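Local atomic coordinates of TSSL1 (Pseudomonas aeruginosa, PDB entry 4B62), a protein that probably anchors the type VI secretion system to the cell wall, through a peptidoglycan-binding OmpA-like domain. Residues 31-35 with 36-40. Sequence-based numbering, arbitrary orientation.
Sequences VEDAV and DRSVV. With EDO (1,2-ethanediol), chain B.
A tight antiparallel beta hairpin joins strand 30-33 to strand 37-43, with V35 and D36 rounding its end. E32 and V39 form the hydrogen-bonded pair: E32 N gives its hydrogen to V39 O over 2.9 Å, and V39 N returns one to E32 O over 2.8 Å. Both bonds are nearly straight. Nearer the turn, A34 N gives a hydrogen bond to R37 O at 2.8 Å. It is more bent, 139° at the hydrogen, although the donor lies nearly in line with the R37 C=O.

V31, D33, S38 and V40 share one face of the hairpin. In one of two conformers of S38, OG lies anti to the backbone N (chi1 -177°) and donates to D33 OD1 over 2.6 Å. D33 OD1 also accepts from L16 N, and D33 OD2 from A17 N. The carboxylate is thus held through both oxygens and ties the earlier loop to the hairpin. V31 CG1 packs against S38 OG. Farther from the turn, the CG2 methyls of V31 and V40 meet at 4.2 Å, and L16 packs on V40.

On the other face the CB atoms of E32 and V39 lie 4.4 Å apart. Near the turn, R37 NE makes a salt bridge to D36 OD1 at 2.9 Å. NE uses the syn side of the carboxylate but lies 35° out of its plane. R37 NH1 binds O1 of an ethanediol molecule that is probably a crystallisation additive, at 2.9 Å. T150 OG1 bonds to the same molecule.

Strand 37-43 also pairs with strand 146-152, so the hairpin supplies the edge strand 30-33 and its neighbour in the mixed sheet of an OmpA-like domain.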
ATOM      1  N   VAL A  31     -10.465   3.742   0.541  1.00 12.75           N
ATOM      2  CA  VAL A  31      -9.932   5.078   0.309  1.00 13.81           C
ATOM      3  C   VAL A  31     -10.560   6.051   1.292  1.00 15.43           C
ATOM      4  O   VAL A  31     -11.784   6.130   1.406  1.00 16.89           O
ATOM      5  CB  VAL A  31     -10.197   5.560  -1.129  1.00 15.70           C
ATOM      6  CG1 VAL A  31      -9.627   6.959  -1.359  1.00 18.16           C
ATOM      7  CG2 VAL A  31      -9.613   4.584  -2.137  1.00 15.31           C
ATOM      8  N   GLU A  32      -9.700   6.757   2.013  1.00 13.79           N
ATOM      9  CA  GLU A  32     -10.099   7.865   2.874  1.00 14.40           C
ATOM     10  C   GLU A  32      -9.703   9.159   2.176  1.00 14.08           C
ATOM     11  O   GLU A  32      -8.510   9.439   2.046  1.00 15.11           O
ATOM     12  CB  GLU A  32      -9.402   7.757   4.237  1.00 16.26           C
ATOM     13  CG  GLU A  32      -9.791   8.872   5.203  1.00 18.16           C
ATOM     14  CD  GLU A  32      -9.015   8.917   6.524  1.00 22.69           C
ATOM     15  OE1 GLU A  32      -8.121   8.074   6.782  1.00 24.96           O
ATOM     16  OE2 GLU A  32      -9.317   9.839   7.324  1.00 25.92           O
ATOM     17  N   ASP A  33     -10.688   9.941   1.730  1.00 14.92           N
ATOM     18  CA  ASP A  33     -10.444  11.267   1.168  1.00 17.33           C
ATOM     19  C   ASP A  33     -10.584  12.254   2.322  1.00 17.81           C
ATOM     20  O   ASP A  33     -11.693  12.653   2.708  1.00 19.28           O
ATOM     21  CB  ASP A  33     -11.415  11.586   0.029  1.00 16.39           C
ATOM     22  CG  ASP A  33     -11.115  10.813  -1.259  1.00 17.38           C
ATOM     23  OD1 ASP A  33      -9.943  10.465  -1.509  1.00 17.98           O
ATOM     24  OD2 ASP A  33     -12.058  10.584  -2.041  1.00 24.25           O
ATOM     25  N   ALA A  34      -9.435  12.594   2.894  1.00 16.73           N
ATOM     26  CA  ALA A  34      -9.344  13.447   4.080  1.00 17.69           C
ATOM     27  C   ALA A  34      -9.074  14.896   3.683  1.00 20.40           C
ATOM     28  O   ALA A  34      -8.933  15.221   2.498  1.00 18.27           O
ATOM     29  CB  ALA A  34      -8.241  12.932   4.992  1.00 17.90           C
ATOM     30  N   VAL A  35      -9.003  15.772   4.686  1.00 23.55           N
ATOM     31  CA  VAL A  35      -8.871  17.209   4.450  1.00 23.41           C
ATOM     32  C   VAL A  35      -7.620  17.601   3.646  1.00 18.14           C
ATOM     33  O   VAL A  35      -7.660  18.509   2.821  1.00 24.82           O
ATOM     34  CB  VAL A  35      -8.935  17.987   5.797  1.00 28.60           C
ATOM     35  CG1 VAL A  35      -7.784  17.611   6.727  1.00 31.32           C
ATOM     36  CG2 VAL A  35      -8.968  19.488   5.566  1.00 33.73           C
ATOM     37  N   ASP A  36      -6.523  16.886   3.876  1.00 15.45           N
ATOM     38  CA  ASP A  36      -5.213  17.255   3.348  1.00 15.06           C
ATOM     39  C   ASP A  36      -4.460  16.097   2.682  1.00 14.40           C
ATOM     40  O   ASP A  36      -3.290  16.243   2.334  1.00 16.65           O
ATOM     41  CB  ASP A  36      -4.363  17.791   4.517  1.00 14.95           C
ATOM     42  CG  ASP A  36      -4.251  16.801   5.695  1.00 13.84           C
ATOM     43  OD1 ASP A  36      -4.638  15.615   5.592  1.00 16.47           O
ATOM     44  OD2 ASP A  36      -3.766  17.221   6.759  1.00 15.19           O
ATOM     45  N   ARG A  37      -5.140  14.959   2.521  1.00 14.26           N
ATOM     46  CA  ARG A  37      -4.538  13.699   2.091  1.00 14.89           C
ATOM     47  C   ARG A  37      -5.642  12.811   1.567  1.00 12.97           C
ATOM     48  O   ARG A  37      -6.771  12.901   2.045  1.00 14.20           O
ATOM     49  CB  ARG A  37      -3.968  12.904   3.293  1.00 15.62           C
ATOM     50  CG  ARG A  37      -2.685  13.407   3.928  1.00 18.20           C
ATOM     51  CD  ARG A  37      -2.407  12.672   5.234  1.00 18.46           C
ATOM     52  NE  ARG A  37      -3.316  13.112   6.290  1.00 20.26           N
ATOM     53  CZ  ARG A  37      -3.695  12.390   7.350  1.00 19.83           C
ATOM     54  NH1 ARG A  37      -3.261  11.150   7.562  1.00 20.40           N
ATOM     55  NH2 ARG A  37      -4.522  12.928   8.227  1.00 23.35           N
ATOM     56  N   SER A  38      -5.314  11.948   0.606  1.00 11.72           N
ATOM     57  CA  SER A  38      -6.141  10.780   0.326  0.65 12.65           C
ATOM     58  C   SER A  38      -5.288   9.561   0.657  1.00 11.12           C
ATOM     59  O   SER A  38      -4.138   9.485   0.236  1.00 13.56           O
ATOM     60  CB  SER A  38      -6.606  10.769  -1.125  0.65 13.81           C
ATOM     61  OG  SER A  38      -7.471   9.680  -1.383  0.65 14.55           O
ATOM     62  N   VAL A  39      -5.852   8.635   1.430  1.00 11.43           N
ATOM     63  CA  VAL A  39      -5.128   7.450   1.881  1.00 11.12           C
ATOM     64  C   VAL A  39      -5.780   6.211   1.285  1.00 10.57           C
ATOM     65  O   VAL A  39      -6.955   5.926   1.547  1.00 10.73           O
ATOM     66  CB  VAL A  39      -5.088   7.336   3.421  1.00 11.27           C
ATOM     67  CG1 VAL A  39      -4.213   6.154   3.830  1.00 11.41           C
ATOM     68  CG2 VAL A  39      -4.570   8.637   4.040  1.00 12.21           C
ATOM     69  N   VAL A  40      -5.009   5.468   0.491  1.00  9.90           N
ATOM     70  CA  VAL A  40      -5.482   4.224  -0.105  1.00  9.47           C
ATOM     71  C   VAL A  40      -4.876   3.073   0.686  1.00  8.53           C
ATOM     72  O   VAL A  40      -3.658   2.921   0.736  1.00 10.18           O
ATOM     73  CB  VAL A  40      -5.073   4.103  -1.579  1.00 10.18           C
ATOM     74  CG1 VAL A  40      -5.671   2.836  -2.185  1.00 11.23           C
ATOM     75  CG2 VAL A  40      -5.479   5.341  -2.367  1.00 12.26           C
TER
HETATM   76  C1  EDO B1447      -1.307   8.202   6.735  1.00 16.91           C
HETATM   77  O1  EDO B1447      -1.576   9.384   5.960  1.00 13.45           O
HETATM   78  C2  EDO B1447      -1.980   8.215   8.108  1.00 16.63           C
HETATM   79  O2  EDO B1447      -3.407   8.296   7.972  1.00 16.26           O